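Local coordinates for ribulose bisphosphate carboxylase (Pyrococcus horikoshii, PDB 2D69), which probably catalyses the addition of carbon dioxide and water to ribulose 1,5-bisphosphate, giving two molecules of 3-phosphoglycerate in an archaeal AMP degradation pathway, at residues K7-Y11 with L12-D16; E76-E80 with G81-K85; P125-E128 with Y129-F133; Y88-T91 with L92-E95. All blocks are in the same frame, centred on the assembly; numbering follows the deposited sequence.

Interaction 1 of 4, residues K7-Y11 with L12-D16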
loop_
_atom_site.group_PDB
_atom_site.type_symbol
_atom_site.label_atom_id
_atom_site.label_comp_id
_atom_site.label_asym_id
_atom_site.label_seq_id
_atom_site.Cartn_x
_atom_site.Cartn_y
_atom_site.Cartn_z
ATOM N N LYS A 7 43.844 -31.338 -9.273
ATOM C CA LYS A 7 44.220 -29.951 -9.167
ATOM C C LYS A 7 44.719 -29.698 -7.748
ATOM O O LYS A 7 44.080 -30.102 -6.783
ATOM C CB LYS A 7 43.026 -29.055 -9.519
ATOM C CG LYS A 7 42.542 -29.254 -10.975
ATOM C CD LYS A 7 41.450 -30.314 -11.056
ATOM C CE LYS A 7 41.099 -30.621 -12.448
ATOM N NZ LYS A 7 40.171 -31.762 -12.453
ATOM N N VAL A 8 45.869 -29.047 -7.625
ATOM C CA VAL A 8 46.504 -28.802 -6.332
ATOM C C VAL A 8 46.756 -27.319 -6.274
ATOM O O VAL A 8 47.093 -26.695 -7.270
ATOM C CB VAL A 8 47.813 -29.618 -6.167
ATOM C CG1 VAL A 8 48.459 -29.399 -4.778
ATOM C CG2 VAL A 8 47.522 -31.085 -6.377
ATOM N N GLU A 9 46.465 -26.724 -5.139
ATOM C CA GLU A 9 46.746 -25.319 -4.918
ATOM C C GLU A 9 47.341 -25.263 -3.528
ATOM O O GLU A 9 46.875 -25.963 -2.624
ATOM C CB GLU A 9 45.469 -24.509 -5.039
ATOM C CG GLU A 9 45.670 -23.016 -4.868
ATOM C CD GLU A 9 46.428 -22.401 -6.020
ATOM O OE1 GLU A 9 47.654 -22.607 -6.082
ATOM O OE2 GLU A 9 45.792 -21.703 -6.849
ATOM N N TRP A 10 48.412 -24.497 -3.366
ATOM C CA TRP A 10 49.165 -24.474 -2.112
ATOM C C TRP A 10 49.532 -23.040 -1.732
ATOM O O TRP A 10 49.498 -22.143 -2.571
ATOM C CB TRP A 10 50.401 -25.371 -2.211
ATOM C CG TRP A 10 51.456 -24.876 -3.163
ATOM C CD1 TRP A 10 52.655 -24.307 -2.831
ATOM C CD2 TRP A 10 51.412 -24.884 -4.607
ATOM N NE1 TRP A 10 53.362 -23.965 -3.964
ATOM C CE2 TRP A 10 52.628 -24.307 -5.071
ATOM C CE3 TRP A 10 50.481 -25.329 -5.558
ATOM C CZ2 TRP A 10 52.925 -24.155 -6.438
ATOM C CZ3 TRP A 10 50.775 -25.168 -6.914
ATOM C CH2 TRP A 10 51.993 -24.588 -7.339
ATOM N N TYR A 11 49.883 -22.829 -0.468
ATOM C CA TYR A 11 50.033 -21.465 0.072
ATOM C C TYR A 11 51.084 -20.625 -0.680
ATOM O O TYR A 11 50.849 -19.476 -0.993
ATOM C CB TYR A 11 50.324 -21.504 1.586
ATOM C CG TYR A 11 49.260 -22.227 2.387
ATOM C CD1 TYR A 11 49.590 -23.329 3.170
ATOM C CD2 TYR A 11 47.923 -21.838 2.330
ATOM C CE1 TYR A 11 48.608 -24.018 3.916
ATOM C CE2 TYR A 11 46.928 -22.525 3.066
ATOM C CZ TYR A 11 47.286 -23.619 3.848
ATOM O OH TYR A 11 46.349 -24.328 4.581
ATOM N N LEU A 12 52.202 -21.222 -1.041
ATOM C CA LEU A 12 53.296 -20.470 -1.642
ATOM C C LEU A 12 52.946 -20.048 -3.077
ATOM O O LEU A 12 53.572 -19.130 -3.644
ATOM C CB LEU A 12 54.587 -21.298 -1.621
ATOM C CG LEU A 12 55.260 -21.685 -0.291
ATOM C CD1 LEU A 12 56.500 -22.569 -0.507
ATOM C CD2 LEU A 12 55.652 -20.467 0.489
ATOM N N ASP A 13 51.930 -20.679 -3.666
ATOM C CA ASP A 13 51.517 -20.291 -5.000
ATOM C C ASP A 13 50.855 -18.915 -5.017
ATOM O O ASP A 13 50.759 -18.266 -6.056
ATOM C CB ASP A 13 50.556 -21.295 -5.586
ATOM C CG ASP A 13 50.433 -21.147 -7.093
ATOM O OD1 ASP A 13 49.316 -21.340 -7.609
ATOM O OD2 ASP A 13 51.408 -20.831 -7.830
ATOM N N PHE A 14 50.424 -18.488 -3.838
ATOM C CA PHE A 14 49.873 -17.154 -3.652
ATOM C C PHE A 14 50.936 -16.052 -3.441
ATOM O O PHE A 14 50.601 -14.867 -3.349
ATOM C CB PHE A 14 48.901 -17.200 -2.491
ATOM C CG PHE A 14 47.669 -18.002 -2.772
ATOM C CD1 PHE A 14 46.502 -17.385 -3.167
ATOM C CD2 PHE A 14 47.656 -19.352 -2.598
ATOM C CE1 PHE A 14 45.370 -18.117 -3.371
ATOM C CE2 PHE A 14 46.537 -20.082 -2.844
ATOM C CZ PHE A 14 45.401 -19.473 -3.244
ATOM N N VAL A 15 52.209 -16.437 -3.414
ATOM C CA VAL A 15 53.322 -15.506 -3.203
ATOM C C VAL A 15 54.115 -15.324 -4.488
ATOM O O VAL A 15 54.609 -16.281 -5.091
ATOM C CB VAL A 15 54.241 -15.986 -2.073
ATOM C CG1 VAL A 15 55.461 -15.029 -1.839
ATOM C CG2 VAL A 15 53.423 -16.144 -0.800
ATOM N N ASP A 16 54.191 -14.073 -4.918
ATOM C CA ASP A 16 55.043 -13.685 -6.016
ATOM C C ASP A 16 55.538 -12.269 -5.782
ATOM O O ASP A 16 54.839 -11.297 -6.116
ATOM C CB ASP A 16 54.302 -13.779 -7.347
ATOM C CG ASP A 16 55.169 -13.354 -8.518
ATOM O OD1 ASP A 16 54.682 -13.463 -9.662
ATOM O OD2 ASP A 16 56.320 -12.853 -8.385
#
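D13 folds back over the W10 indole and brings its carboxylate up to that of E9. The contact is local, made where strand 7-9 runs into a 3-10 turn. Followed outward, D13 starts with CB over the centre of the W10 six-membered ring, 3.6 Å from its centroid. This is a CH-pi contact, only 9° off the ring normal. CG comes next and lies over the outer rim of the indole, 3.8 Å from W10 CH2. The carboxylate stays nearly parallel to the ring, with the planes 14° apart. OD2 remains above W10 CZ2 and CH2, while OD1 reaches E9 OE1 at 2.6 Å. The W10 ring gets under D13 because its CG sits between the backbone N and the carbonyl carbon (chi1 68°).

Two backbone bonds shape the turn. D13 N donates to W10 O at 3.0 Å, and F14 N donates to Y11 O at 3.0 Å. Y11 O also lies at the edge of the F14 ring, in its plane. On the inner side F14 CE2 packs 3.7 Å from E9 CG. The F14 side chain packs on A47 and S48 of helix 39-49.

The two acids, E9 and D13, both touch M69. Carboxylates this close would be expected to raise the pKa of one of them, and a proton held by one acid is probable.

Interaction 2 of 4, residues E76-E80 with G81-K85. With SO4 (sulfate ion), chain G.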
loop_
_atom_site.group_PDB
_atom_site.type_symbol
_atom_site.label_atom_id
_atom_site.label_comp_id
_atom_site.label_asym_id
_atom_site.label_seq_id
_atom_site.Cartn_x
_atom_site.Cartn_y
_atom_site.Cartn_z
ATOM N N GLU A 76 58.323 -7.950 3.803
ATOM C CA GLU A 76 59.561 -7.490 4.437
ATOM C C GLU A 76 59.455 -7.543 5.948
ATOM O O GLU A 76 58.391 -7.411 6.520
ATOM C CB GLU A 76 59.929 -6.049 4.032
ATOM C CG GLU A 76 59.965 -5.761 2.526
ATOM C CD GLU A 76 61.173 -6.340 1.801
ATOM O OE1 GLU A 76 62.049 -6.985 2.430
ATOM O OE2 GLU A 76 61.243 -6.140 0.574
ATOM N N LYS A 77 60.603 -7.718 6.589
ATOM C CA LYS A 77 60.674 -7.726 8.031
ATOM C C LYS A 77 60.206 -6.356 8.575
ATOM O O LYS A 77 60.410 -5.340 7.932
ATOM C CB LYS A 77 62.112 -8.084 8.441
ATOM C CG LYS A 77 62.243 -8.480 9.895
ATOM C CD LYS A 77 63.111 -9.740 10.195
ATOM C CE LYS A 77 62.595 -10.433 11.542
ATOM N NZ LYS A 77 61.117 -10.080 11.983
ATOM N N HIS A 78 59.520 -6.358 9.720
ATOM C CA HIS A 78 59.063 -5.142 10.409
ATOM C C HIS A 78 58.997 -5.432 11.901
ATOM O O HIS A 78 58.082 -6.120 12.341
ATOM C CB HIS A 78 57.666 -4.687 9.935
ATOM C CG HIS A 78 57.200 -3.413 10.570
ATOM N ND1 HIS A 78 57.464 -2.167 10.032
ATOM C CD2 HIS A 78 56.508 -3.188 11.709
ATOM C CE1 HIS A 78 56.963 -1.233 10.822
ATOM N NE2 HIS A 78 56.380 -1.825 11.847
ATOM N N GLY A 79 59.965 -4.918 12.668
ATOM C CA GLY A 79 60.006 -5.143 14.101
ATOM C C GLY A 79 60.159 -6.616 14.423
ATOM O O GLY A 79 61.055 -7.273 13.914
ATOM N N GLU A 80 59.270 -7.154 15.251
ATOM C CA GLU A 80 59.333 -8.603 15.569
ATOM C C GLU A 80 58.527 -9.466 14.574
ATOM O O GLU A 80 58.426 -10.694 14.732
ATOM C CB GLU A 80 58.875 -8.865 17.012
ATOM C CG GLU A 80 60.052 -9.030 17.988
ATOM C CD GLU A 80 59.630 -8.995 19.457
ATOM O OE1 GLU A 80 58.451 -8.641 19.747
ATOM O OE2 GLU A 80 60.491 -9.325 20.313
ATOM N N GLY A 81 57.964 -8.832 13.549
ATOM C CA GLY A 81 57.311 -9.562 12.492
ATOM C C GLY A 81 57.660 -9.150 11.072
ATOM O O GLY A 81 58.849 -8.976 10.692
ATOM N N TYR A 82 56.588 -9.037 10.289
ATOM C CA TYR A 82 56.632 -8.871 8.845
ATOM C C TYR A 82 55.436 -8.035 8.390
ATOM O O TYR A 82 54.361 -8.103 8.993
ATOM C CB TYR A 82 56.543 -10.234 8.152
ATOM C CG TYR A 82 57.724 -11.097 8.495
ATOM C CD1 TYR A 82 58.898 -11.031 7.755
ATOM C CD2 TYR A 82 57.685 -11.915 9.607
ATOM C CE1 TYR A 82 60.014 -11.815 8.095
ATOM C CE2 TYR A 82 58.809 -12.705 9.987
ATOM C CZ TYR A 82 59.961 -12.646 9.228
ATOM O OH TYR A 82 61.034 -13.430 9.612
ATOM N N ILE A 83 55.630 -7.232 7.356
ATOM C CA ILE A 83 54.491 -6.648 6.655
ATOM C C ILE A 83 54.378 -7.358 5.320
ATOM O O ILE A 83 55.415 -7.668 4.693
ATOM C CB ILE A 83 54.645 -5.129 6.544
ATOM C CG1 ILE A 83 54.326 -4.495 7.911
ATOM C CG2 ILE A 83 53.727 -4.550 5.480
ATOM C CD1 ILE A 83 54.545 -2.934 8.011
ATOM N N ALA A 84 53.158 -7.769 4.970
ATOM C CA ALA A 84 52.814 -8.170 3.607
ATOM C C ALA A 84 51.802 -7.205 3.010
ATOM O O ALA A 84 50.930 -6.725 3.713
ATOM C CB ALA A 84 52.248 -9.556 3.588
ATOM N N LYS A 85 51.943 -6.923 1.717
ATOM C CA LYS A 85 50.908 -6.257 0.963
ATOM C C LYS A 85 50.415 -7.277 -0.018
ATOM O O LYS A 85 51.201 -7.999 -0.642
ATOM C CB LYS A 85 51.446 -5.034 0.233
ATOM C CG LYS A 85 52.245 -4.096 1.094
ATOM C CD LYS A 85 52.594 -2.822 0.323
ATOM C CE LYS A 85 53.604 -1.946 1.079
ATOM N NZ LYS A 85 54.231 -0.901 0.207
HETATM S S SO4 G . 52.819 -2.716 14.118
HETATM O O1 SO4 G . 53.033 -2.854 15.558
HETATM O O2 SO4 G . 53.415 -3.850 13.427
HETATM O O3 SO4 G . 51.382 -2.682 13.835
HETATM O O4 SO4 G . 53.505 -1.508 13.656
#
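K77 and Y82 meet beside the tight turn of a beta hairpin, and H78 and I83 meet on another face of it. The firm part is the backbone, with G81 buried. E76 and I83 form a hydrogen-bonded antiparallel pair, with I83 N to E76 O at 2.9 Å and E76 N to I83 O at 3.1 Å. H78 and G81 close the type II' turn: H78 N donates to G81 O at 2.9 Å, and G81 N returns a bond to H78 O.

G81 O has a second donor, K77 NZ, at 2.8 Å. The lysine chain bends at chi2 and chi4, which curls its amine back over the Y82 ring. NZ stands 4.2 Å from the ring centroid, over the face but offset toward the rim, a cation-pi contact. I83 CD1 makes a CH-pi contact with a face of the H78 imidazole, 3.9 Å from its centroid.

The looser side chains of E76, K77, H78 and E80 are exposed, though K77 and H78 each pack on one partner. H78 NE2 makes just a weak, bent bond to sulfate O4 at 3.4 Å. The sulfate probably comes from the crystallisation liquor.

Strand 71-78 is an edge strand of the sheet within this chain. Strand 81-88 lies between it and strand 26-34, bonding to F32 and Y30 through the backbones of Y82 and A84.

Interaction 3 of 4, residues P125-E128 with Y129-F133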
loop_
_atom_site.group_PDB
_atom_site.type_symbol
_atom_site.label_atom_id
_atom_site.label_comp_id
_atom_site.label_asym_id
_atom_site.label_seq_id
_atom_site.Cartn_x
_atom_site.Cartn_y
_atom_site.Cartn_z
ATOM N N PRO A 125 41.275 0.733 -1.905
ATOM C CA PRO A 125 40.329 0.344 -2.960
ATOM C C PRO A 125 40.588 1.024 -4.288
ATOM O O PRO A 125 40.729 2.222 -4.321
ATOM C CB PRO A 125 38.972 0.712 -2.367
ATOM C CG PRO A 125 39.310 1.945 -1.416
ATOM C CD PRO A 125 40.671 1.602 -0.895
ATOM N N PRO A 126 40.604 0.274 -5.393
ATOM C CA PRO A 126 40.733 0.895 -6.720
ATOM C C PRO A 126 39.495 1.694 -7.075
ATOM O O PRO A 126 38.451 1.591 -6.396
ATOM C CB PRO A 126 40.928 -0.290 -7.652
ATOM C CG PRO A 126 40.259 -1.480 -6.890
ATOM C CD PRO A 126 40.504 -1.194 -5.467
ATOM N N TYR A 127 39.604 2.510 -8.109
ATOM C CA TYR A 127 38.507 3.437 -8.478
ATOM C C TYR A 127 37.201 2.661 -8.713
ATOM O O TYR A 127 36.134 3.094 -8.296
ATOM C CB TYR A 127 38.890 4.283 -9.699
ATOM C CG TYR A 127 37.865 5.377 -9.982
ATOM C CD1 TYR A 127 37.915 6.606 -9.325
ATOM C CD2 TYR A 127 36.837 5.167 -10.859
ATOM C CE1 TYR A 127 36.967 7.573 -9.568
ATOM C CE2 TYR A 127 35.854 6.121 -11.058
ATOM C CZ TYR A 127 35.949 7.327 -10.433
ATOM O OH TYR A 127 34.994 8.270 -10.699
ATOM N N GLU A 128 37.289 1.496 -9.342
ATOM C CA GLU A 128 36.124 0.764 -9.745
ATOM C C GLU A 128 35.476 0.058 -8.558
ATOM O O GLU A 128 34.334 -0.343 -8.671
ATOM C CB GLU A 128 36.417 -0.228 -10.897
ATOM C CG GLU A 128 36.589 0.433 -12.277
ATOM C CD GLU A 128 35.351 1.195 -12.770
ATOM O OE1 GLU A 128 35.529 2.383 -13.150
ATOM O OE2 GLU A 128 34.232 0.610 -12.815
ATOM N N TYR A 129 36.207 -0.096 -7.449
ATOM C CA TYR A 129 35.587 -0.500 -6.169
ATOM C C TYR A 129 34.939 0.714 -5.465
ATOM O O TYR A 129 33.778 0.687 -5.035
ATOM C CB TYR A 129 36.633 -1.170 -5.250
ATOM C CG TYR A 129 35.964 -1.923 -4.140
ATOM C CD1 TYR A 129 35.554 -3.237 -4.306
ATOM C CD2 TYR A 129 35.656 -1.286 -2.951
ATOM C CE1 TYR A 129 34.856 -3.881 -3.297
ATOM C CE2 TYR A 129 34.986 -1.926 -1.926
ATOM C CZ TYR A 129 34.578 -3.197 -2.082
ATOM O OH TYR A 129 33.864 -3.755 -1.040
ATOM N N LEU A 130 35.702 1.778 -5.382
ATOM C CA LEU A 130 35.373 2.928 -4.554
ATOM C C LEU A 130 34.187 3.671 -5.124
ATOM O O LEU A 130 33.403 4.297 -4.369
ATOM C CB LEU A 130 36.595 3.871 -4.518
ATOM C CG LEU A 130 36.509 5.082 -3.578
ATOM C CD1 LEU A 130 36.191 4.638 -2.196
ATOM C CD2 LEU A 130 37.834 5.894 -3.584
ATOM N N ARG A 131 34.026 3.607 -6.445
ATOM C CA ARG A 131 32.966 4.385 -7.103
ATOM C C ARG A 131 31.546 3.883 -6.720
ATOM O O ARG A 131 30.562 4.581 -6.919
ATOM C CB ARG A 131 33.145 4.394 -8.627
ATOM C CG ARG A 131 32.832 3.028 -9.315
ATOM C CD ARG A 131 33.047 3.026 -10.815
ATOM N NE ARG A 131 32.050 3.851 -11.459
ATOM C CZ ARG A 131 32.188 4.433 -12.648
ATOM N NH1 ARG A 131 33.298 4.268 -13.353
ATOM N NH2 ARG A 131 31.191 5.167 -13.139
ATOM N N HIS A 132 31.451 2.677 -6.155
ATOM C CA HIS A 132 30.175 2.149 -5.668
ATOM C C HIS A 132 29.906 2.472 -4.188
ATOM O O HIS A 132 29.054 1.820 -3.564
ATOM C CB HIS A 132 30.130 0.640 -5.935
ATOM C CG HIS A 132 30.435 0.317 -7.365
ATOM N ND1 HIS A 132 29.742 0.888 -8.418
ATOM C CD2 HIS A 132 31.377 -0.477 -7.918
ATOM C CE1 HIS A 132 30.238 0.437 -9.555
ATOM N NE2 HIS A 132 31.233 -0.387 -9.283
ATOM N N PHE A 133 30.666 3.442 -3.648
ATOM C CA PHE A 133 30.421 4.039 -2.353
ATOM C C PHE A 133 30.220 5.551 -2.548
ATOM O O PHE A 133 30.879 6.179 -3.368
ATOM C CB PHE A 133 31.526 3.768 -1.409
ATOM C CG PHE A 133 31.644 2.288 -1.058
ATOM C CD1 PHE A 133 32.286 1.444 -1.886
ATOM C CD2 PHE A 133 30.961 1.770 0.008
ATOM C CE1 PHE A 133 32.333 0.083 -1.608
ATOM C CE2 PHE A 133 31.015 0.410 0.305
ATOM C CZ PHE A 133 31.699 -0.410 -0.508
HETATM O O HOH W 1 32.809 -1.438 -11.416
#
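E128 and R131 form a salt bridge on one side of the short helix 127-130. R131 NH1 donates to E128 OE1 at 2.9 Å. The oxygen is met on its syn side and lies close to the guanidinium plane. The two side chains run side by side in the same direction. Both bend on the way, E128 at chi2 and R131 at chi3 (-69°), which brings NH1 beside the carboxylate. The group planes stay 54° apart, so one bond is made and not a flat two-bond pair. R131 NH1 also lies at the edge of the Y127 ring, 3.9 Å from CE2. A water joins E128 OE2 to H132 NE2, 2.9 Å from each.

The backbone bonds start at P126, the N-cap residue. P126 O accepts from L130 N at 2.9 Å and more weakly from Y129 N. Y127 O accepts from R131 N.

Apolar packing fills another side. P125 CB touches Y129 CD2 at 3.9 Å, and P126 CD touches Y129 CB at 3.9 Å. P125 CG lies near L130 CD1.

The segment follows strand 115-124. Y129 and F133 lean on helix 98-105, while L130 and F133 reach M304 of helix 295-305. R131 faces a second subunit, where NH1 and NH2 bond to L90 O and F93 O of that chain.

Interaction 4 of 4, residues Y88-T91 with L92-E95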
loop_
_atom_site.group_PDB
_atom_site.type_symbol
_atom_site.label_atom_id
_atom_site.label_comp_id
_atom_site.label_asym_id
_atom_site.label_seq_id
_atom_site.Cartn_x
_atom_site.Cartn_y
_atom_site.Cartn_z
ATOM N N TYR A 88 44.337 -8.028 -4.710
ATOM C CA TYR A 88 43.045 -8.696 -4.889
ATOM C C TYR A 88 42.337 -8.208 -6.138
ATOM O O TYR A 88 42.024 -7.026 -6.243
ATOM C CB TYR A 88 42.112 -8.406 -3.685
ATOM C CG TYR A 88 42.646 -8.971 -2.367
ATOM C CD1 TYR A 88 42.203 -10.178 -1.880
ATOM C CD2 TYR A 88 43.616 -8.280 -1.635
ATOM C CE1 TYR A 88 42.682 -10.684 -0.695
ATOM C CE2 TYR A 88 44.077 -8.742 -0.448
ATOM C CZ TYR A 88 43.630 -9.963 0.021
ATOM O OH TYR A 88 44.149 -10.428 1.187
ATOM N N PRO A 89 42.051 -9.116 -7.065
ATOM C CA PRO A 89 41.199 -8.796 -8.202
ATOM C C PRO A 89 39.750 -8.601 -7.785
ATOM O O PRO A 89 39.254 -9.243 -6.833
ATOM C CB PRO A 89 41.371 -10.015 -9.116
ATOM C CG PRO A 89 41.618 -11.097 -8.202
ATOM C CD PRO A 89 42.455 -10.533 -7.067
ATOM N N LEU A 90 39.070 -7.674 -8.475
ATOM C CA LEU A 90 37.708 -7.306 -8.114
ATOM C C LEU A 90 36.678 -8.389 -8.394
ATOM O O LEU A 90 35.564 -8.285 -7.945
ATOM C CB LEU A 90 37.319 -6.039 -8.837
ATOM C CG LEU A 90 38.221 -4.868 -8.509
ATOM C CD1 LEU A 90 37.574 -3.645 -9.064
ATOM C CD2 LEU A 90 38.403 -4.674 -7.010
ATOM N N THR A 91 37.072 -9.447 -9.090
ATOM C CA THR A 91 36.238 -10.614 -9.236
ATOM C C THR A 91 35.932 -11.336 -7.906
ATOM O O THR A 91 35.086 -12.250 -7.862
ATOM C CB THR A 91 36.936 -11.603 -10.210
ATOM O OG1 THR A 91 38.296 -11.737 -9.822
ATOM C CG2 THR A 91 37.057 -11.006 -11.640
ATOM N N LEU A 92 36.682 -11.030 -6.844
ATOM C CA LEU A 92 36.495 -11.675 -5.566
ATOM C C LEU A 92 35.446 -10.933 -4.751
ATOM O O LEU A 92 35.042 -11.422 -3.697
ATOM C CB LEU A 92 37.787 -11.665 -4.747
ATOM C CG LEU A 92 38.832 -12.704 -4.988
ATOM C CD1 LEU A 92 40.148 -12.129 -4.434
ATOM C CD2 LEU A 92 38.445 -14.066 -4.338
ATOM N N PHE A 93 34.981 -9.766 -5.236
ATOM C CA PHE A 93 34.150 -8.891 -4.420
ATOM C C PHE A 93 32.764 -8.600 -4.940
ATOM O O PHE A 93 32.524 -8.416 -6.185
ATOM C CB PHE A 93 34.893 -7.580 -4.174
ATOM C CG PHE A 93 36.200 -7.762 -3.476
ATOM C CD1 PHE A 93 36.305 -8.575 -2.354
ATOM C CD2 PHE A 93 37.374 -7.300 -4.048
ATOM C CE1 PHE A 93 37.517 -8.753 -1.739
ATOM C CE2 PHE A 93 38.608 -7.536 -3.449
ATOM C CZ PHE A 93 38.666 -8.268 -2.305
ATOM N N GLU A 94 31.822 -8.554 -4.008
ATOM C CA GLU A 94 30.503 -8.062 -4.337
ATOM C C GLU A 94 30.552 -6.592 -4.161
ATOM O O GLU A 94 30.652 -6.082 -3.028
ATOM C CB GLU A 94 29.416 -8.690 -3.461
ATOM C CG GLU A 94 28.022 -8.208 -3.781
ATOM C CD GLU A 94 26.947 -8.787 -2.835
ATOM O OE1 GLU A 94 27.216 -9.724 -1.989
ATOM O OE2 GLU A 94 25.824 -8.303 -3.019
ATOM N N GLU A 95 30.463 -5.888 -5.286
ATOM C CA GLU A 95 30.710 -4.445 -5.274
ATOM C C GLU A 95 29.599 -3.711 -4.557
ATOM O O GLU A 95 28.415 -4.061 -4.673
ATOM C CB GLU A 95 30.962 -3.938 -6.712
ATOM C CG GLU A 95 32.351 -4.372 -7.198
ATOM C CD GLU A 95 32.781 -3.860 -8.559
ATOM O OE1 GLU A 95 31.958 -3.198 -9.314
ATOM O OE2 GLU A 95 33.989 -4.094 -8.842
#
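The F93 ring turns its edge to Y88, with F93 CE2 3.6 Å from Y88 CB. L92 adds a second touch on Y88: its CD1 lies in the plane of the tyrosine ring, 3.8 Å from Y88 CD1. The same methyl is 3.8 Å from P89 CD, so one leucine branch fills the corner between proline and tyrosine. L92 CB sits over the centre of the F93 ring. L90 CD2 approaches F93 CD2 at 4.1 Å, the two side chains crossing at about a right angle. L90 CD1 lies 3.6 Å from E95 OE2.

Two backbone bonds hold these groups in place. L92 N donates to P89 O, and F93 N donates to L90 O, both at 3.1 Å. F93 CG is anti to its own carbonyl carbon (chi1 -59°), and this turns the ring back toward Y88.

Farther out, Y88 OH bonds to S50 OG and T91 OG1 to R67 O. E95 OE2 makes a salt bridge with R131 NH1 of a second subunit. E94 OE2 makes another with R237 NH1 of a fourth subunit.

The paired i to i+3 bonds are those of a 3-10 turn, here linking strand 81-88 to helix 98-105 in the N-terminal domain.

Interactions 3 and 4 are neighbours, with centres about 11 Å apart. P126 CG packs on L90 CD2 at 3.7 Å, and Y129 CE1 on F93 CB at 3.8 Å. H132 NE2 comes within 2.9 Å of E95 OE1. Both also meet the second subunit, where R131 of one chain faces residues 90-95 of the other. Interaction 2 adjoins interaction 4 in sequence along strand 81-88, yet their centres are about 26 Å apart. Interaction 1 stands apart: its nearest atoms are about 7 Å from interaction 2, 8 Å from interaction 4 and 17 Å from interaction 3. All four lie away from the predicted catalytic and magnesium-binding residues. The sulfate touches H78 of interaction 2.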